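Local coordinates for protein exported gluconolactonase (Xanthomonas campestris pv. campestris, PDB 3DR2) that hydrolyses gluconolactone as a calcium-binding six-bladed beta-propeller of the SMP-30 family, probably serving secondary pathways of glucose metabolism, at residues F87-A95 and S132-R140; D141-P150 and L166-P176. All blocks are in the same frame, centred on the assembly; numbering follows the deposited sequence.

Both contacts belong to the blades of a six-bladed beta-propeller, share one blade and are largely buried. Interaction 1, near the centre of the chain, has no exposed residue among those that touch: it sets the inner strand 88-93 of one blade beside the inner strand 136-138 of the next, with little direct backbone bonding, several bridging waters and a calcium ion at one end. Interaction 2 lies further out and joins the two middle strands of the second blade, 144-147 and 169-174, by regular antiparallel hydrogen bonds, with aromatic side chains on both faces and exposed D141 and P176 at one end. S132 meets D148 and P149 through probable hydrogen bonds, tying the two contacts together.

Interaction 1 of 2, residues F87-A95 and S132-R140; sequences FTNGNAVDA and SPNDLIVAR. With CA (calcium ion), chain D.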
loop_
_atom_site.group_PDB
_atom_site.type_symbol
_atom_site.label_atom_id
_atom_site.label_comp_id
_atom_site.label_asym_id
_atom_site.label_seq_id
_atom_site.Cartn_x
_atom_site.Cartn_y
_atom_site.Cartn_z
ATOM N N PHE A 87 5.997 5.674 6.469
ATOM C CA PHE A 87 4.823 5.096 7.102
ATOM C C PHE A 87 4.179 5.985 8.155
ATOM O O PHE A 87 4.026 5.595 9.313
ATOM C CB PHE A 87 5.167 3.728 7.700
ATOM C CG PHE A 87 5.672 2.748 6.686
ATOM C CD1 PHE A 87 7.038 2.580 6.480
ATOM C CD2 PHE A 87 4.781 2.035 5.891
ATOM C CE1 PHE A 87 7.507 1.717 5.492
ATOM C CE2 PHE A 87 5.240 1.173 4.902
ATOM C CZ PHE A 87 6.604 1.013 4.700
ATOM N N THR A 88 3.801 7.188 7.738
ATOM C CA THR A 88 3.148 8.139 8.623
ATOM C C THR A 88 1.758 7.617 8.981
ATOM O O THR A 88 1.018 7.147 8.109
ATOM C CB THR A 88 3.032 9.510 7.942
ATOM O OG1 THR A 88 4.345 9.992 7.647
ATOM C CG2 THR A 88 2.334 10.514 8.848
ATOM N N ASN A 89 1.421 7.699 10.263
ATOM C CA ASN A 89 0.137 7.228 10.778
ATOM C C ASN A 89 -0.674 8.417 11.291
ATOM O O ASN A 89 -1.300 9.126 10.509
ATOM C CB ASN A 89 0.384 6.201 11.900
ATOM C CG ASN A 89 -0.878 5.444 12.300
ATOM O OD1 ASN A 89 -0.805 4.381 12.930
ATOM N ND2 ASN A 89 -2.035 5.985 11.943
ATOM N N GLY A 90 -0.646 8.658 12.598
ATOM C CA GLY A 90 -1.402 9.773 13.134
ATOM C C GLY A 90 -0.932 11.147 12.672
ATOM O O GLY A 90 0.251 11.349 12.397
ATOM N N ASN A 91 -1.880 12.081 12.562
ATOM C CA ASN A 91 -1.595 13.472 12.194
ATOM C C ASN A 91 -2.349 14.345 13.192
ATOM O O ASN A 91 -3.377 13.933 13.742
ATOM C CB ASN A 91 -2.118 13.835 10.798
ATOM C CG ASN A 91 -1.447 13.056 9.698
ATOM O OD1 ASN A 91 -0.275 13.270 9.385
ATOM N ND2 ASN A 91 -2.194 12.142 9.096
ATOM N N ALA A 92 -1.835 15.550 13.406
ATOM C CA ALA A 92 -2.451 16.522 14.299
ATOM C C ALA A 92 -1.960 17.893 13.857
ATOM O O ALA A 92 -1.043 17.994 13.041
ATOM C CB ALA A 92 -2.050 16.256 15.743
ATOM N N VAL A 93 -2.576 18.944 14.388
ATOM C CA VAL A 93 -2.202 20.308 14.037
ATOM C C VAL A 93 -1.878 21.071 15.310
ATOM O O VAL A 93 -2.686 21.099 16.232
ATOM C CB VAL A 93 -3.353 21.018 13.304
ATOM C CG1 VAL A 93 -2.907 22.412 12.857
ATOM C CG2 VAL A 93 -3.794 20.188 12.113
ATOM N N ASP A 94 -0.702 21.686 15.367
ATOM C CA ASP A 94 -0.330 22.416 16.566
ATOM C C ASP A 94 -0.920 23.819 16.605
ATOM O O ASP A 94 -1.646 24.225 15.697
ATOM C CB ASP A 94 1.198 22.434 16.738
ATOM C CG ASP A 94 1.917 23.292 15.710
ATOM O OD1 ASP A 94 3.156 23.142 15.606
ATOM O OD2 ASP A 94 1.269 24.112 15.026
ATOM N N ALA A 95 -0.630 24.548 17.676
ATOM C CA ALA A 95 -1.160 25.892 17.842
ATOM C C ALA A 95 -0.754 26.847 16.723
ATOM O O ALA A 95 -1.493 27.778 16.401
ATOM C CB ALA A 95 -0.732 26.449 19.192
ATOM N N SER A 132 7.052 2.790 17.736
ATOM C CA SER A 132 6.423 3.220 16.486
ATOM C C SER A 132 5.203 4.065 16.836
ATOM O O SER A 132 4.089 3.549 16.963
ATOM C CB SER A 132 6.011 2.011 15.638
ATOM O OG SER A 132 5.413 0.999 16.432
ATOM N N PRO A 133 5.411 5.381 17.030
ATOM C CA PRO A 133 4.343 6.325 17.374
ATOM C C PRO A 133 3.144 6.070 16.479
ATOM O O PRO A 133 3.264 6.027 15.253
ATOM C CB PRO A 133 4.994 7.674 17.126
ATOM C CG PRO A 133 6.411 7.413 17.550
ATOM C CD PRO A 133 6.703 6.079 16.911
ATOM N N ASN A 134 1.989 5.916 17.113
ATOM C CA ASN A 134 0.757 5.588 16.415
ATOM C C ASN A 134 -0.206 6.759 16.210
ATOM O O ASN A 134 -0.589 7.063 15.078
ATOM C CB ASN A 134 0.074 4.450 17.183
ATOM C CG ASN A 134 -1.058 3.818 16.409
ATOM O OD1 ASN A 134 -2.093 4.443 16.189
ATOM N ND2 ASN A 134 -0.868 2.568 15.993
ATOM N N ASP A 135 -0.603 7.413 17.296
ATOM C CA ASP A 135 -1.522 8.547 17.193
ATOM C C ASP A 135 -1.031 9.662 18.117
ATOM O O ASP A 135 -0.282 9.407 19.069
ATOM C CB ASP A 135 -2.944 8.097 17.569
ATOM C CG ASP A 135 -4.028 8.949 16.920
ATOM O OD1 ASP A 135 -5.208 8.525 16.941
ATOM O OD2 ASP A 135 -3.708 10.036 16.392
ATOM N N LEU A 136 -1.435 10.898 17.834
ATOM C CA LEU A 136 -1.000 12.026 18.656
ATOM C C LEU A 136 -2.023 13.144 18.708
ATOM O O LEU A 136 -2.931 13.214 17.876
ATOM C CB LEU A 136 0.330 12.587 18.130
ATOM C CG LEU A 136 0.322 13.502 16.896
ATOM C CD1 LEU A 136 1.758 13.878 16.552
ATOM C CD2 LEU A 136 -0.346 12.807 15.711
ATOM N N ILE A 137 -1.875 14.006 19.712
ATOM C CA ILE A 137 -2.747 15.156 19.898
ATOM C C ILE A 137 -1.887 16.285 20.439
ATOM O O ILE A 137 -0.768 16.059 20.903
ATOM C CB ILE A 137 -3.893 14.873 20.908
ATOM C CG1 ILE A 137 -3.313 14.528 22.284
ATOM C CG2 ILE A 137 -4.775 13.752 20.382
ATOM C CD1 ILE A 137 -4.364 14.301 23.371
ATOM N N VAL A 138 -2.398 17.505 20.358
ATOM C CA VAL A 138 -1.677 18.663 20.861
ATOM C C VAL A 138 -2.530 19.311 21.946
ATOM O O VAL A 138 -3.682 19.666 21.701
ATOM C CB VAL A 138 -1.425 19.690 19.745
ATOM C CG1 VAL A 138 -0.611 20.851 20.289
ATOM C CG2 VAL A 138 -0.701 19.023 18.584
ATOM N N ALA A 139 -1.967 19.446 23.144
ATOM C CA ALA A 139 -2.689 20.048 24.261
ATOM C C ALA A 139 -2.731 21.564 24.121
ATOM O O ALA A 139 -2.004 22.146 23.314
ATOM C CB ALA A 139 -2.032 19.659 25.583
ATOM N N ARG A 140 -3.590 22.205 24.905
ATOM C CA ARG A 140 -3.713 23.654 24.850
ATOM C C ARG A 140 -2.404 24.383 25.143
ATOM O O ARG A 140 -2.209 25.509 24.689
ATOM C CB ARG A 140 -4.802 24.132 25.813
ATOM C CG ARG A 140 -6.208 24.028 25.250
ATOM C CD ARG A 140 -7.192 24.842 26.081
ATOM N NE ARG A 140 -7.562 24.162 27.316
ATOM C CZ ARG A 140 -8.539 23.266 27.402
ATOM N NH1 ARG A 140 -9.245 22.949 26.323
ATOM N NH2 ARG A 140 -8.811 22.689 28.564
HETATM CA CA CA D . -4.392 4.282 15.524
HETATM O O HOH W 1 -3.319 2.496 14.066
HETATM O O HOH W 2 -4.421 11.265 14.127
HETATM O O HOH W 3 -4.897 14.197 16.472
HETATM O O HOH W 4 -3.397 6.254 14.564
HETATM O O HOH W 5 -5.459 5.888 16.946
HETATM O O HOH W 6 -6.343 5.269 14.417
#
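N89 reaches over the backbone carbonyl of N134 on its way toward the calcium site. Its CB already lies 3.4 Å from N134 O, and CG comes closer still, 3.2 Å from the same oxygen. Because CG is anti to the backbone N (chi1 -168°), the amide is carried on past that carbonyl, where OD1 stops 3.5 Å from N134 OD1; the two side-chain amide planes are turned 55° apart. The other branch, ND2, stays near N134 O. N89 does not touch the metal directly: its OD1 takes a weak hydrogen bond from a calcium-bound water that also accepts from N134 ND2.

One direct backbone bond crosses here, from G90 N to N134 O at 2.9 Å. Beyond it the strands 88-93 and 136-138 run almost parallel, 7° apart, as the inner strands of successive propeller blades. They are joined by a water that donates to both N91 O and L136 O, and by apolar side chains packed against one another and against the opposite backbone: L136 lays CD2 against the backbone carbon G90 C at 3.5 Å, A92 CB meets L136 CG at 3.8 Å, and V138 CG2 rests near V93 O, 3.7 Å away.

N134 OD1 binds the calcium at 2.4 Å, alongside E48, N191, D242 and four waters. A second of these waters donates to N134 O and a third to D135 OD1. N134 is thus a first-shell ligand, while D135, and more weakly N89, act from the second shell through metal-bound waters; they would be expected to orient those waters, whose O-H bonds the calcium would polarise.

Interaction 2 of 2, residues D141-P150 and L166-P176; sequences DGAIWFTDPP and LAHHSVYRLPP
F146 and Y172 meet on one face of the sheet, their rings 25° from parallel but slid so far apart that they barely overlap. With F146 CG held between its backbone N and carbonyl carbon (chi1 67°), the ring swings across to its partner: Y172 CB sits over its face, 4.0 Å from the centroid, and F146 CE1 approaches Y172 CD1 to 3.7 Å. I144 and L174 continue this face through their CB atoms. On the other face, W145 is covered by the extended chain of R173. R173 CB lies over the centre of the six-membered ring of W145 in a CH-pi contact, and R173 CD comes to 3.3 Å from W145 CZ2, while V171 CG1 touches the indole at its edge.

Strands 144-147 and 169-174 are the two middle strands of a four-stranded antiparallel propeller blade. I144-L174 and F146-Y172 are hydrogen-bonded pairs, alternating with the non-hydrogen-bonded pairs W145-R173 and T147-V171; D148 N donates to S170 O just beyond.

At the end nearer the calcium ion P150 CD stands over the H169 imidazole, 3.4 Å from its centroid, and H169 ND1 is hydrogen-bonded to H189 N. D148 CB abuts the Y172 ring edge, and a water accepts from Y172 OH at 2.8 Å and donates to D148 OD1; OD2 accepts from S132 N.

At the far, more exposed end A143 CB packs against a face of the R173 guanidinium. R173 NH1 forms a salt bridge to D141 OD2 at 2.8 Å; D141 OD2 lies in the guanidinium plane and is met on its syn side, somewhat out of the carboxylate plane, the two planes 43° apart. R173 NH2 reaches Q182, and one water joins R173 NE, W145 NE1 and D141 OD1. D141 OD1 also accepts from A143 N, closing an Asx turn.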
loop_
_atom_site.group_PDB
_atom_site.type_symbol
_atom_site.label_atom_id
_atom_site.label_comp_id
_atom_site.label_asym_id
_atom_site.label_seq_id
_atom_site.Cartn_x
_atom_site.Cartn_y
_atom_site.Cartn_z
ATOM N N ASP A 141 -1.507 23.747 25.891
ATOM C CA ASP A 141 -0.237 24.383 26.217
ATOM C C ASP A 141 0.852 24.105 25.180
ATOM O O ASP A 141 2.023 24.436 25.382
ATOM C CB ASP A 141 0.217 23.965 27.624
ATOM C CG ASP A 141 0.618 22.503 27.716
ATOM O OD1 ASP A 141 0.222 21.704 26.843
ATOM O OD2 ASP A 141 1.328 22.149 28.683
ATOM N N GLY A 142 0.463 23.495 24.064
ATOM C CA GLY A 142 1.421 23.217 23.008
ATOM C C GLY A 142 2.162 21.897 23.083
ATOM O O GLY A 142 2.888 21.543 22.153
ATOM N N ALA A 143 1.998 21.170 24.183
ATOM C CA ALA A 143 2.664 19.883 24.344
ATOM C C ALA A 143 2.039 18.858 23.404
ATOM O O ALA A 143 0.829 18.859 23.200
ATOM C CB ALA A 143 2.538 19.406 25.785
ATOM N N ILE A 144 2.869 17.996 22.826
ATOM C CA ILE A 144 2.378 16.952 21.931
ATOM C C ILE A 144 2.332 15.648 22.722
ATOM O O ILE A 144 3.346 15.217 23.272
ATOM C CB ILE A 144 3.319 16.756 20.717
ATOM C CG1 ILE A 144 3.326 18.017 19.857
ATOM C CG2 ILE A 144 2.875 15.549 19.885
ATOM C CD1 ILE A 144 4.375 18.002 18.781
ATOM N N TRP A 145 1.151 15.037 22.789
ATOM C CA TRP A 145 0.971 13.773 23.498
ATOM C C TRP A 145 0.788 12.678 22.459
ATOM O O TRP A 145 0.084 12.874 21.474
ATOM C CB TRP A 145 -0.282 13.810 24.375
ATOM C CG TRP A 145 -0.211 14.730 25.552
ATOM C CD1 TRP A 145 -0.145 16.094 25.536
ATOM C CD2 TRP A 145 -0.239 14.345 26.929
ATOM N NE1 TRP A 145 -0.133 16.584 26.826
ATOM C CE2 TRP A 145 -0.188 15.529 27.698
ATOM C CE3 TRP A 145 -0.300 13.111 27.589
ATOM C CZ2 TRP A 145 -0.200 15.513 29.096
ATOM C CZ3 TRP A 145 -0.313 13.096 28.980
ATOM C CH2 TRP A 145 -0.262 14.293 29.716
ATOM N N PHE A 146 1.402 11.522 22.674
ATOM C CA PHE A 146 1.255 10.446 21.701
ATOM C C PHE A 146 1.379 9.057 22.305
ATOM O O PHE A 146 1.877 8.892 23.416
ATOM C CB PHE A 146 2.273 10.633 20.570
ATOM C CG PHE A 146 3.714 10.456 20.992
ATOM C CD1 PHE A 146 4.330 9.211 20.901
ATOM C CD2 PHE A 146 4.468 11.545 21.422
ATOM C CE1 PHE A 146 5.678 9.049 21.222
ATOM C CE2 PHE A 146 5.818 11.399 21.748
ATOM C CZ PHE A 146 6.426 10.146 21.645
ATOM N N THR A 147 0.893 8.063 21.564
ATOM C CA THR A 147 0.938 6.670 21.990
ATOM C C THR A 147 2.061 5.956 21.243
ATOM O O THR A 147 2.335 6.251 20.075
ATOM C CB THR A 147 -0.383 5.956 21.677
ATOM O OG1 THR A 147 -0.681 6.098 20.278
ATOM C CG2 THR A 147 -1.510 6.550 22.501
ATOM N N ASP A 148 2.698 5.003 21.913
ATOM C CA ASP A 148 3.805 4.290 21.303
ATOM C C ASP A 148 3.709 2.760 21.307
ATOM O O ASP A 148 4.532 2.081 21.914
ATOM C CB ASP A 148 5.116 4.719 21.973
ATOM C CG ASP A 148 6.337 4.297 21.186
ATOM O OD1 ASP A 148 7.363 3.943 21.805
ATOM O OD2 ASP A 148 6.278 4.324 19.943
ATOM N N PRO A 149 2.698 2.196 20.631
ATOM C CA PRO A 149 2.566 0.740 20.589
ATOM C C PRO A 149 3.593 0.229 19.575
ATOM O O PRO A 149 4.180 1.020 18.836
ATOM C CB PRO A 149 1.129 0.547 20.119
ATOM C CG PRO A 149 0.986 1.663 19.129
ATOM C CD PRO A 149 1.630 2.844 19.848
ATOM N N PRO A 150 3.832 -1.091 19.525
ATOM C CA PRO A 150 4.805 -1.663 18.585
ATOM C C PRO A 150 4.247 -2.122 17.236
ATOM O O PRO A 150 4.902 -2.885 16.529
ATOM C CB PRO A 150 5.371 -2.833 19.374
ATOM C CG PRO A 150 4.141 -3.353 20.036
ATOM C CD PRO A 150 3.445 -2.091 20.536
ATOM N N LEU A 166 12.623 -0.515 23.638
ATOM C CA LEU A 166 11.976 -0.141 24.888
ATOM C C LEU A 166 11.161 -1.325 25.397
ATOM O O LEU A 166 10.600 -2.080 24.603
ATOM C CB LEU A 166 11.063 1.069 24.670
ATOM C CG LEU A 166 11.730 2.334 24.116
ATOM C CD1 LEU A 166 10.698 3.437 23.945
ATOM C CD2 LEU A 166 12.836 2.786 25.051
ATOM N N ALA A 167 11.100 -1.485 26.717
ATOM C CA ALA A 167 10.356 -2.584 27.322
ATOM C C ALA A 167 8.993 -2.114 27.813
ATOM O O ALA A 167 8.458 -2.625 28.799
ATOM C CB ALA A 167 11.154 -3.174 28.483
ATOM N N HIS A 168 8.433 -1.135 27.119
ATOM C CA HIS A 168 7.138 -0.597 27.490
ATOM C C HIS A 168 6.492 0.126 26.315
ATOM O O HIS A 168 7.189 0.641 25.434
ATOM C CB HIS A 168 7.300 0.365 28.678
ATOM C CG HIS A 168 8.404 1.367 28.506
ATOM N ND1 HIS A 168 8.219 2.582 27.880
ATOM C CD2 HIS A 168 9.711 1.320 28.856
ATOM C CE1 HIS A 168 9.364 3.240 27.851
ATOM N NE2 HIS A 168 10.286 2.496 28.436
ATOM N N HIS A 169 5.160 0.130 26.298
ATOM C CA HIS A 169 4.373 0.817 25.267
ATOM C C HIS A 169 3.796 1.972 26.067
ATOM O O HIS A 169 2.866 1.778 26.844
ATOM C CB HIS A 169 3.212 -0.050 24.777
ATOM C CG HIS A 169 3.618 -1.400 24.283
ATOM N ND1 HIS A 169 2.701 -2.390 24.011
ATOM C CD2 HIS A 169 4.836 -1.927 24.014
ATOM C CE1 HIS A 169 3.336 -3.473 23.595
ATOM N NE2 HIS A 169 4.632 -3.218 23.588
ATOM N N SER A 170 4.320 3.174 25.872
ATOM C CA SER A 170 3.860 4.293 26.674
ATOM C C SER A 170 3.117 5.409 25.971
ATOM O O SER A 170 3.078 5.484 24.744
ATOM C CB SER A 170 5.059 4.906 27.400
ATOM O OG SER A 170 5.806 3.912 28.076
ATOM N N VAL A 171 2.507 6.259 26.791
ATOM C CA VAL A 171 1.822 7.456 26.332
ATOM C C VAL A 171 2.853 8.484 26.777
ATOM O O VAL A 171 3.258 8.485 27.939
ATOM C CB VAL A 171 0.502 7.721 27.090
ATOM C CG1 VAL A 171 -0.016 9.112 26.745
ATOM C CG2 VAL A 171 -0.541 6.680 26.715
ATOM N N TYR A 172 3.302 9.327 25.857
ATOM C CA TYR A 172 4.304 10.333 26.187
ATOM C C TYR A 172 3.800 11.753 26.008
ATOM O O TYR A 172 2.830 11.999 25.290
ATOM C CB TYR A 172 5.545 10.185 25.304
ATOM C CG TYR A 172 6.296 8.884 25.432
ATOM C CD1 TYR A 172 5.952 7.778 24.662
ATOM C CD2 TYR A 172 7.388 8.774 26.292
ATOM C CE1 TYR A 172 6.679 6.598 24.735
ATOM C CE2 TYR A 172 8.119 7.605 26.377
ATOM C CZ TYR A 172 7.763 6.518 25.596
ATOM O OH TYR A 172 8.485 5.357 25.686
ATOM N N ARG A 173 4.486 12.684 26.665
ATOM C CA ARG A 173 4.174 14.103 26.560
ATOM C C ARG A 173 5.449 14.829 26.152
ATOM O O ARG A 173 6.472 14.730 26.833
ATOM C CB ARG A 173 3.676 14.675 27.891
ATOM C CG ARG A 173 3.496 16.190 27.855
ATOM C CD ARG A 173 2.898 16.725 29.148
ATOM N NE ARG A 173 2.703 18.174 29.102
ATOM C CZ ARG A 173 3.653 19.070 29.355
ATOM N NH1 ARG A 173 3.384 20.367 29.286
ATOM N NH2 ARG A 173 4.869 18.673 29.694
ATOM N N LEU A 174 5.388 15.551 25.037
ATOM C CA LEU A 174 6.543 16.294 24.551
ATOM C C LEU A 174 6.277 17.769 24.827
ATOM O O LEU A 174 5.428 18.386 24.190
ATOM C CB LEU A 174 6.736 16.069 23.043
ATOM C CG LEU A 174 8.132 16.329 22.457
ATOM C CD1 LEU A 174 8.049 16.299 20.938
ATOM C CD2 LEU A 174 8.672 17.661 22.916
ATOM N N PRO A 175 7.004 18.351 25.794
ATOM C CA PRO A 175 6.856 19.760 26.168
ATOM C C PRO A 175 7.175 20.709 25.020
ATOM O O PRO A 175 8.043 20.424 24.191
ATOM C CB PRO A 175 7.846 19.920 27.322
ATOM C CG PRO A 175 7.932 18.549 27.904
ATOM C CD PRO A 175 7.988 17.686 26.660
ATOM N N PRO A 176 6.480 21.856 24.963
ATOM C CA PRO A 176 6.687 22.862 23.917
ATOM C C PRO A 176 7.956 23.674 24.181
ATOM O O PRO A 176 8.725 23.958 23.265
ATOM C CB PRO A 176 5.427 23.705 24.009
ATOM C CG PRO A 176 5.151 23.697 25.482
ATOM C CD PRO A 176 5.382 22.253 25.862
HETATM O O HOH W 7 0.270 19.186 28.195
HETATM O O HOH W 8 7.022 3.349 24.479
#